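Local coordinates for protein acetolactate synthase, small subunit (Thermotoga maritima, PDB 2FGC) that is the small, probably regulatory subunit of acetolactate synthase, an ACT-domain protein that carries a second alpha-beta domain and is found here as a dimer, at residues His37-Pro40 and Gly41-Arg44; Glu124-Gln127 and Glu128-Leu132; Glu160-Ile163 and Asn164-Gln168. All blocks are in the same frame, centred on the assembly; numbering follows the deposited sequence.

Contact 1. Residues His37-Pro40 and Gly41-Arg44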
ATOM      1  N   HIS A  37       2.344   3.686 -17.726  1.00 51.18           N
ATOM      2  CA  HIS A  37       2.704   5.095 -17.920  1.00 52.45           C
ATOM      3  C   HIS A  37       1.850   5.902 -16.936  1.00 54.99           C
ATOM      4  O   HIS A  37       0.652   5.706 -16.859  1.00 53.75           O
ATOM      5  CB  HIS A  37       2.489   5.500 -19.390  1.00 51.78           C
ATOM      6  CG  HIS A  37       2.791   6.946 -19.688  1.00 55.85           C
ATOM      7  ND1 HIS A  37       3.966   7.568 -19.298  1.00 53.86           N
ATOM      8  CD2 HIS A  37       2.078   7.882 -20.369  1.00 51.48           C
ATOM      9  CE1 HIS A  37       3.949   8.828 -19.701  1.00 51.71           C
ATOM     10  NE2 HIS A  37       2.818   9.043 -20.360  1.00 56.85           N
ATOM     11  N   ASN A  38       2.456   6.754 -16.121  1.00 60.27           N
ATOM     12  CA  ASN A  38       1.619   7.477 -15.165  1.00 65.88           C
ATOM     13  C   ASN A  38       1.311   8.921 -15.549  1.00 67.13           C
ATOM     14  O   ASN A  38       2.186   9.778 -15.617  1.00 65.49           O
ATOM     15  CB  ASN A  38       2.027   7.237 -13.678  1.00 69.47           C
ATOM     16  CG  ASN A  38       2.975   8.305 -13.101  1.00 74.44           C
ATOM     17  OD1 ASN A  38       2.633   9.498 -13.004  1.00 67.70           O
ATOM     18  ND2 ASN A  38       4.153   7.860 -12.666  1.00 70.12           N
ATOM     19  N   LYS A  39       0.041   9.137 -15.868  1.00 70.97           N
ATOM     20  CA  LYS A  39      -0.520  10.457 -16.149  1.00 75.54           C
ATOM     21  C   LYS A  39      -1.990  10.537 -15.631  1.00 77.69           C
ATOM     22  O   LYS A  39      -2.595   9.508 -15.306  1.00 77.28           O
ATOM     23  CB  LYS A  39      -0.449  10.742 -17.655  1.00 75.54           C
ATOM     24  CG  LYS A  39      -1.625  10.181 -18.412  1.00 75.84           C
ATOM     25  CD  LYS A  39      -1.675  10.653 -19.846  1.00 82.80           C
ATOM     26  CE  LYS A  39      -1.075   9.600 -20.759  1.00 85.49           C
ATOM     27  NZ  LYS A  39      -1.341   8.218 -20.244  1.00 84.97           N
ATOM     28  N   PRO A  40      -2.551  11.754 -15.507  1.00 78.72           N
ATOM     29  CA  PRO A  40      -4.001  11.930 -15.313  1.00 80.10           C
ATOM     30  C   PRO A  40      -4.930  10.999 -16.134  1.00 78.69           C
ATOM     31  O   PRO A  40      -4.878  10.975 -17.381  1.00 77.37           O
ATOM     32  CB  PRO A  40      -4.235  13.390 -15.733  1.00 81.35           C
ATOM     33  CG  PRO A  40      -2.936  14.082 -15.443  1.00 83.30           C
ATOM     34  CD  PRO A  40      -1.829  13.039 -15.464  1.00 79.87           C
ATOM     35  N   GLY A  41      -5.772  10.257 -15.410  1.00 76.47           N
ATOM     36  CA  GLY A  41      -6.837   9.441 -16.000  1.00 72.56           C
ATOM     37  C   GLY A  41      -6.498   7.965 -16.100  1.00 68.49           C
ATOM     38  O   GLY A  41      -7.299   7.158 -16.585  1.00 67.38           O
ATOM     39  N   VAL A  42      -5.314   7.599 -15.643  1.00 65.57           N
ATOM     40  CA  VAL A  42      -4.801   6.277 -15.975  1.00 65.27           C
ATOM     41  C   VAL A  42      -5.415   5.183 -15.107  1.00 62.13           C
ATOM     42  O   VAL A  42      -5.816   4.136 -15.626  1.00 61.22           O
ATOM     43  CB  VAL A  42      -3.247   6.237 -15.984  1.00 67.25           C
ATOM     44  CG1 VAL A  42      -2.717   4.926 -16.606  1.00 67.68           C
ATOM     45  CG2 VAL A  42      -2.734   7.391 -16.801  1.00 70.80           C
HETATM   46  N   MSE A  43      -5.519   5.439 -13.802  1.00 61.13           N
HETATM   47  CA  MSE A  43      -6.106   4.459 -12.859  1.00 58.75           C
HETATM   48  C   MSE A  43      -7.576   4.229 -13.226  1.00 55.51           C
HETATM   49  O   MSE A  43      -8.074   3.089 -13.212  1.00 53.87           O
HETATM   50  CB  MSE A  43      -5.941   4.915 -11.402  1.00 58.64           C
ATOM     51  N   ARG A  44      -8.248   5.308 -13.617  1.00 53.82           N
ATOM     52  CA  ARG A  44      -9.624   5.198 -14.098  1.00 54.25           C
ATOM     53  C   ARG A  44      -9.746   4.089 -15.155  1.00 55.02           C
ATOM     54  O   ARG A  44     -10.661   3.249 -15.067  1.00 54.12           O
ATOM     55  CB  ARG A  44     -10.157   6.539 -14.611  1.00 52.38           C
ATOM     56  CG  ARG A  44     -11.581   6.470 -15.059  1.00 52.34           C
ATOM     57  CD  ARG A  44     -11.927   7.698 -15.839  1.00 60.25           C
ATOM     58  NE  ARG A  44     -12.607   7.376 -17.084  1.00 68.93           N
ATOM     59  CZ  ARG A  44     -11.991   6.949 -18.189  1.00 72.82           C
ATOM     60  NH1 ARG A  44     -10.668   6.777 -18.219  1.00 63.94           N
ATOM     61  NH2 ARG A  44     -12.710   6.692 -19.277  1.00 77.44           N
TER

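Contact 2. Residues Glu124-Gln127 and Glu128-Leu132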
ATOM      1  N   GLU A 124      -6.265  -0.698  30.716  1.00 66.33           N
ATOM      2  CA  GLU A 124      -5.525  -1.451  31.737  1.00 70.83           C
ATOM      3  C   GLU A 124      -4.635  -2.518  31.095  1.00 69.55           C
ATOM      4  O   GLU A 124      -4.356  -3.538  31.708  1.00 69.70           O
ATOM      5  CB  GLU A 124      -6.480  -2.194  32.717  1.00 73.76           C
ATOM      6  CG  GLU A 124      -7.704  -1.438  33.264  1.00 77.75           C
ATOM      7  CD  GLU A 124      -7.353  -0.480  34.374  1.00 90.20           C
ATOM      8  OE1 GLU A 124      -6.697   0.548  34.079  1.00 90.01           O
ATOM      9  OE2 GLU A 124      -7.737  -0.758  35.539  1.00 90.41           O
ATOM     10  N   ASP A 125      -4.221  -2.326  29.850  1.00 67.78           N
ATOM     11  CA  ASP A 125      -3.475  -3.401  29.191  1.00 64.41           C
ATOM     12  C   ASP A 125      -2.364  -2.912  28.308  1.00 57.80           C
ATOM     13  O   ASP A 125      -1.964  -3.582  27.381  1.00 57.14           O
ATOM     14  CB  ASP A 125      -4.402  -4.372  28.450  1.00 62.63           C
ATOM     15  CG  ASP A 125      -5.273  -3.684  27.388  1.00 74.76           C
ATOM     16  OD1 ASP A 125      -5.258  -2.411  27.255  1.00 65.72           O
ATOM     17  OD2 ASP A 125      -5.996  -4.447  26.684  1.00 76.61           O
ATOM     18  N   LYS A 126      -1.878  -1.726  28.612  1.00 54.37           N
ATOM     19  CA  LYS A 126      -0.675  -1.187  27.974  1.00 53.63           C
ATOM     20  C   LYS A 126       0.365  -2.299  27.768  1.00 47.73           C
ATOM     21  O   LYS A 126       0.988  -2.402  26.739  1.00 48.17           O
ATOM     22  CB  LYS A 126      -0.029  -0.121  28.891  1.00 52.42           C
ATOM     23  CG  LYS A 126      -0.762   1.139  28.928  1.00 55.24           C
ATOM     24  CD  LYS A 126      -0.013   2.202  29.632  1.00 48.33           C
ATOM     25  CE  LYS A 126      -1.030   3.228  30.062  1.00 56.25           C
ATOM     26  NZ  LYS A 126      -0.427   4.154  31.048  1.00 71.61           N
ATOM     27  N   GLN A 127       0.524  -3.128  28.780  1.00 40.10           N
ATOM     28  CA  GLN A 127       1.676  -3.992  28.842  1.00 45.08           C
ATOM     29  C   GLN A 127       1.473  -5.183  27.938  1.00 45.01           C
ATOM     30  O   GLN A 127       2.394  -5.610  27.266  1.00 51.47           O
ATOM     31  CB  GLN A 127       1.938  -4.439  30.271  1.00 42.55           C
ATOM     32  CG  GLN A 127       2.360  -3.327  31.194  1.00 61.17           C
ATOM     33  CD  GLN A 127       2.620  -3.816  32.614  1.00 75.19           C
ATOM     34  OE1 GLN A 127       1.687  -4.070  33.378  1.00 65.92           O
ATOM     35  NE2 GLN A 127       3.896  -3.942  32.973  1.00 69.86           N
ATOM     36  N   GLU A 128       0.258  -5.710  27.903  1.00 49.69           N
ATOM     37  CA  GLU A 128      -0.038  -6.810  26.971  1.00 51.57           C
ATOM     38  C   GLU A 128       0.129  -6.327  25.539  1.00 51.19           C
ATOM     39  O   GLU A 128       0.735  -7.009  24.736  1.00 51.65           O
ATOM     40  CB  GLU A 128      -1.438  -7.398  27.177  1.00 51.89           C
ATOM     41  CG  GLU A 128      -1.561  -8.304  28.399  1.00 62.93           C
ATOM     42  CD  GLU A 128      -1.338  -7.553  29.713  1.00 85.46           C
ATOM     43  OE1 GLU A 128      -1.843  -6.406  29.868  1.00 81.30           O
ATOM     44  OE2 GLU A 128      -0.641  -8.118  30.594  1.00 97.15           O
ATOM     45  N   ILE A 129      -0.409  -5.154  25.229  1.00 48.76           N
ATOM     46  CA  ILE A 129      -0.274  -4.562  23.913  1.00 47.00           C
ATOM     47  C   ILE A 129       1.199  -4.314  23.525  1.00 48.35           C
ATOM     48  O   ILE A 129       1.610  -4.701  22.423  1.00 45.07           O
ATOM     49  CB  ILE A 129      -1.135  -3.299  23.777  1.00 50.01           C
ATOM     50  CG1 ILE A 129      -2.626  -3.677  23.881  1.00 47.53           C
ATOM     51  CG2 ILE A 129      -0.893  -2.623  22.454  1.00 46.97           C
ATOM     52  CD1 ILE A 129      -3.595  -2.452  24.059  1.00 47.39           C
ATOM     53  N   PHE A 130       2.003  -3.739  24.417  1.00 46.11           N
ATOM     54  CA  PHE A 130       3.390  -3.464  24.048  1.00 48.24           C
ATOM     55  C   PHE A 130       4.196  -4.742  23.845  1.00 47.99           C
ATOM     56  O   PHE A 130       5.068  -4.819  22.991  1.00 47.20           O
ATOM     57  CB  PHE A 130       4.095  -2.581  25.079  1.00 46.59           C
ATOM     58  CG  PHE A 130       3.542  -1.188  25.157  1.00 45.50           C
ATOM     59  CD1 PHE A 130       3.122  -0.525  24.013  1.00 56.28           C
ATOM     60  CD2 PHE A 130       3.462  -0.529  26.376  1.00 52.01           C
ATOM     61  CE1 PHE A 130       2.598   0.763  24.082  1.00 54.89           C
ATOM     62  CE2 PHE A 130       2.951   0.780  26.448  1.00 48.22           C
ATOM     63  CZ  PHE A 130       2.516   1.413  25.294  1.00 51.00           C
ATOM     64  N   GLN A 131       3.908  -5.730  24.670  1.00 48.00           N
ATOM     65  CA  GLN A 131       4.475  -7.044  24.517  1.00 50.29           C
ATOM     66  C   GLN A 131       4.195  -7.662  23.181  1.00 48.57           C
ATOM     67  O   GLN A 131       5.086  -8.237  22.564  1.00 46.88           O
ATOM     68  CB  GLN A 131       3.874  -7.929  25.545  1.00 50.01           C
ATOM     69  CG  GLN A 131       4.563  -7.712  26.784  1.00 60.27           C
ATOM     70  CD  GLN A 131       4.210  -8.758  27.757  1.00 81.76           C
ATOM     71  OE1 GLN A 131       3.043  -9.230  27.799  1.00 77.20           O
ATOM     72  NE2 GLN A 131       5.209  -9.167  28.564  1.00 84.03           N
ATOM     73  N   LEU A 132       2.946  -7.516  22.753  1.00 45.91           N
ATOM     74  CA  LEU A 132       2.501  -8.068  21.502  1.00 46.91           C
ATOM     75  C   LEU A 132       3.251  -7.403  20.311  1.00 47.13           C
ATOM     76  O   LEU A 132       3.740  -8.086  19.378  1.00 43.43           O
ATOM     77  CB  LEU A 132       0.975  -7.949  21.424  1.00 42.28           C
ATOM     78  CG  LEU A 132       0.442  -8.652  20.187  1.00 50.79           C
ATOM     79  CD1 LEU A 132       0.518 -10.137  20.362  1.00 51.52           C
ATOM     80  CD2 LEU A 132      -1.008  -8.182  19.812  1.00 43.40           C
TER

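Contact 3. Residues Glu160-Ile163 and Asn164-Gln168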
ATOM      1  N   GLU A 160      -2.540 -10.189   9.877  1.00 57.17           N
ATOM      2  CA  GLU A 160      -3.868 -10.516  10.335  1.00 56.71           C
ATOM      3  C   GLU A 160      -3.871 -11.191  11.691  1.00 54.13           C
ATOM      4  O   GLU A 160      -4.683 -10.864  12.570  1.00 54.96           O
ATOM      5  CB  GLU A 160      -4.600 -11.351   9.289  1.00 59.81           C
ATOM      6  CG  GLU A 160      -5.427 -10.443   8.398  1.00 75.92           C
ATOM      7  CD  GLU A 160      -5.727 -11.037   7.034  1.00 93.41           C
ATOM      8  OE1 GLU A 160      -5.572 -12.274   6.871  1.00102.75           O
ATOM      9  OE2 GLU A 160      -6.119 -10.259   6.123  1.00 93.68           O
ATOM     10  N   ALA A 161      -2.945 -12.118  11.878  1.00 51.46           N
ATOM     11  CA  ALA A 161      -2.765 -12.751  13.186  1.00 47.78           C
ATOM     12  C   ALA A 161      -2.565 -11.659  14.252  1.00 46.77           C
ATOM     13  O   ALA A 161      -3.126 -11.719  15.348  1.00 49.00           O
ATOM     14  CB  ALA A 161      -1.604 -13.719  13.153  1.00 44.78           C
ATOM     15  N   PHE A 162      -1.791 -10.644  13.920  1.00 46.84           N
ATOM     16  CA  PHE A 162      -1.546  -9.556  14.866  1.00 46.90           C
ATOM     17  C   PHE A 162      -2.846  -8.778  15.215  1.00 50.48           C
ATOM     18  O   PHE A 162      -3.211  -8.631  16.393  1.00 51.26           O
ATOM     19  CB  PHE A 162      -0.468  -8.590  14.329  1.00 42.77           C
ATOM     20  CG  PHE A 162      -0.256  -7.424  15.237  1.00 44.73           C
ATOM     21  CD1 PHE A 162       0.531  -7.559  16.380  1.00 49.20           C
ATOM     22  CD2 PHE A 162      -0.914  -6.240  15.027  1.00 45.65           C
ATOM     23  CE1 PHE A 162       0.732  -6.490  17.281  1.00 46.71           C
ATOM     24  CE2 PHE A 162      -0.744  -5.146  15.946  1.00 54.45           C
ATOM     25  CZ  PHE A 162       0.105  -5.296  17.080  1.00 47.28           C
ATOM     26  N   ILE A 163      -3.536  -8.291  14.182  1.00 52.62           N
ATOM     27  CA  ILE A 163      -4.833  -7.645  14.297  1.00 49.25           C
ATOM     28  C   ILE A 163      -5.855  -8.435  15.074  1.00 49.95           C
ATOM     29  O   ILE A 163      -6.584  -7.873  15.887  1.00 55.77           O
ATOM     30  CB  ILE A 163      -5.364  -7.294  12.904  1.00 51.80           C
ATOM     31  CG1 ILE A 163      -4.616  -6.062  12.393  1.00 43.33           C
ATOM     32  CG2 ILE A 163      -6.913  -7.076  12.912  1.00 53.59           C
ATOM     33  CD1 ILE A 163      -4.705  -5.860  10.790  1.00 44.14           C
ATOM     34  N   ASN A 164      -5.920  -9.730  14.843  1.00 48.34           N
ATOM     35  CA  ASN A 164      -6.852 -10.558  15.591  1.00 48.93           C
ATOM     36  C   ASN A 164      -6.520 -10.756  17.049  1.00 50.35           C
ATOM     37  O   ASN A 164      -7.414 -11.048  17.866  1.00 51.61           O
ATOM     38  CB  ASN A 164      -7.054 -11.888  14.888  1.00 49.35           C
ATOM     39  CG  ASN A 164      -7.775 -11.710  13.543  1.00 62.96           C
ATOM     40  OD1 ASN A 164      -8.653 -10.835  13.378  1.00 62.45           O
ATOM     41  ND2 ASN A 164      -7.392 -12.528  12.573  1.00 66.63           N
ATOM     42  N   LEU A 165      -5.255 -10.575  17.404  1.00 47.64           N
ATOM     43  CA  LEU A 165      -4.853 -10.748  18.790  1.00 47.58           C
ATOM     44  C   LEU A 165      -5.146  -9.526  19.664  1.00 50.78           C
ATOM     45  O   LEU A 165      -5.050  -9.581  20.923  1.00 51.73           O
ATOM     46  CB  LEU A 165      -3.380 -11.109  18.856  1.00 45.91           C
ATOM     47  CG  LEU A 165      -3.095 -12.561  18.507  1.00 47.00           C
ATOM     48  CD1 LEU A 165      -1.598 -12.752  18.403  1.00 45.69           C
ATOM     49  CD2 LEU A 165      -3.654 -13.502  19.550  1.00 43.57           C
ATOM     50  N   LEU A 166      -5.501  -8.414  19.031  1.00 49.52           N
ATOM     51  CA  LEU A 166      -5.819  -7.223  19.829  1.00 51.04           C
ATOM     52  C   LEU A 166      -7.253  -7.278  20.390  1.00 54.30           C
ATOM     53  O   LEU A 166      -8.136  -7.886  19.752  1.00 50.82           O
ATOM     54  CB  LEU A 166      -5.595  -5.967  19.014  1.00 50.31           C
ATOM     55  CG  LEU A 166      -4.157  -5.764  18.566  1.00 46.53           C
ATOM     56  CD1 LEU A 166      -4.135  -4.618  17.546  1.00 52.27           C
ATOM     57  CD2 LEU A 166      -3.281  -5.452  19.823  1.00 46.95           C
ATOM     58  N   PRO A 167      -7.498  -6.661  21.585  1.00 56.13           N
ATOM     59  CA  PRO A 167      -8.880  -6.764  22.081  1.00 57.44           C
ATOM     60  C   PRO A 167      -9.755  -5.953  21.151  1.00 56.83           C
ATOM     61  O   PRO A 167      -9.535  -4.759  20.982  1.00 57.21           O
ATOM     62  CB  PRO A 167      -8.833  -6.174  23.500  1.00 53.25           C
ATOM     63  CG  PRO A 167      -7.558  -5.460  23.608  1.00 58.08           C
ATOM     64  CD  PRO A 167      -6.630  -5.882  22.495  1.00 57.54           C
ATOM     65  N   GLN A 168     -10.707  -6.619  20.517  1.00 58.04           N
ATOM     66  CA  GLN A 168     -11.376  -6.032  19.376  1.00 58.11           C
ATOM     67  C   GLN A 168     -12.150  -4.790  19.754  1.00 56.45           C
ATOM     68  O   GLN A 168     -12.241  -3.858  18.957  1.00 56.21           O
ATOM     69  CB  GLN A 168     -12.226  -7.081  18.651  1.00 63.22           C
ATOM     70  CG  GLN A 168     -11.328  -8.290  18.094  1.00 76.06           C
ATOM     71  CD  GLN A 168     -10.278  -7.901  16.977  1.00 76.92           C
ATOM     72  OE1 GLN A 168     -10.656  -7.540  15.857  1.00 80.48           O
ATOM     73  NE2 GLN A 168      -8.979  -8.003  17.294  1.00 56.41           N
TER

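Contact 1. Residues His37-Pro40 and Gly41-Arg44
The backbone N of Val42 reaches back to the carbonyl O of Lys39 at 3.3 Å. The bond is weak, because its N-H...O angle is only 136°. The position of that oxygen is also less certain than most, since it lies too close to a valine methyl in the model. The bond closes a type II beta turn that runs from Lys39 to Val42.

Pro40 and Gly41 fill the two middle places of the turn. Gly41 has a positive phi of 101°, a value that glycine takes easily, and this brings it close against the carbonyl of Pro40. Gly41 is also the N-cap residue of helix 42-51, so the turn leads straight into that helix.

Val42 carries the side-chain part of the contact and points back toward His37-Pro40. One branch, CG1, is anti to its own backbone N (chi1 -169°) and comes to 3.5 Å from the carbonyl O of His37. The other branch, CG2, lies on the side of Lys39, and the two side chains cross at about a right angle. CG2 is the methyl that crowds the Lys39 oxygen, so its exact contacts with the lysine chain are uncertain. That chain bends at chi3 and chi4.

Backbone bonds from His37 to Glu96 and from Asn38 to Gly69 tie the approach to the turn into the domain. Arg44 packs on Ala51 of the second subunit.

This Pro-Gly turn joins the first strand of the ACT domain to its first helix. Its one cross-turn bond is weak. A proline followed by a glycine able to take a positive phi suits the type II turn, and the valine packs inward against it.

Contact 2. Residues Glu124-Gln127 and Glu128-Leu132
Phe130 lays one face of its ring over the carbonyl O of Lys126, and ring atom CD2 comes to 3.1 Å from that oxygen. The same oxygen accepts the backbone N of Phe130 at 2.9 Å, so the residue meets it with both its amide and its ring. The first torsion places CG beside the backbone N (chi1 -66°), which brings the ring back over the preceding turn.

The tight part of the contact is the start of helix 126-135. Ile129 N bonds to Asp125 O at 3.1 Å, and the bond is almost perfectly straight at 178°. Gln131 N bonds to Gln127 O one step beyond the Phe130 bond. The aliphatic CG of Gln131 also presses against Gln127 O, at 3.1 Å.

On the inner side, the Ile129 methyl CD1 lies 3.6 Å from Asp125 OD1. Asp125 is the N-cap residue, but its carboxylate caps no helix N-H. OD1 instead accepts the backbone N of Asp123, just before the helix. Asp125 also touches Gln170, while Ile129 is buried against Phe122.

The solvent side is looser. Lys126 and Gln127 run out as extended chains, with their side chains leaving the backbone away from the following turn. Glu128 behaves differently. It bends at chi2 (64°) and folds back, bringing OE1 to 3.5 Å from Asp125 CA. Its OE1 stays 5.6 Å from Asp125 OD2, and the two like charges would probably disfavour a closer approach.

The arrangement forms the opening turns of an amphipathic helix, with one side on the protein and the other in solvent. It follows strand 110-121 in a beta-alpha-beta-beta-alpha-beta unit of ferredoxin-like topology.

Contact 3. Residues Glu160-Ile163 and Asn164-Gln168
Gln168 NE2 donates to the carbonyl O of Ile163 at 2.8 Å, in the carbonyl plane and nearly in the plane of its own amide. The chain bends at chi2 (-64°), which swings the amide back over the end of helix 156-165. The same NE2 also bonds to Leu166 O at 2.6 Å. Ile163 O takes a second, weak bond from Leu166 N.

Before this point the bonding is helical. Asn164 N meets Glu160 O at 2.8 Å. Leu165 N is shared between two oxygens: a weak bond to Ala161 O and one of 3.0 Å to Phe162 O, where the donor stands above the carbonyl plane.

On the side facing the sheet, Leu166 CD1 touches Phe162 CE2 at 3.8 Å, with the two side chains crossing obliquely. An edge-to-face contact with Phe136 probably helps position the Phe162 ring, and Ile118 of strand 110-121 touches both residues. Glu160 forms a salt bridge with Arg176.

This is the C-terminal end of the second helix of a ferredoxin-like unit, where i+4 bonds give way to i+3 bonds and a glutamine amide bonds to a carbonyl of the last turn.

How the contacts relate
Contacts 2 and 3 belong to one alpha-beta unit, and contact 1 lies in the other, on the opposite side of the chain's centre. Contact 2 opens helix 126-135, while contact 3 closes helix 156-165. These two helices meet where Leu132 CD2 packs 3.5 Å from Phe162 CE1. Asp125 also touches Pro167, so the start of one helix lies beside the end of the other. Contacts 1 and 2 are surface contacts, and contact 3 is partly buried. Their chemistry differs too: contact 1 relies on a Pro-Gly turn and contact 2 on regular helix bonds, while contact 3 adds a side-chain amide and apolar packing to its helix bonds.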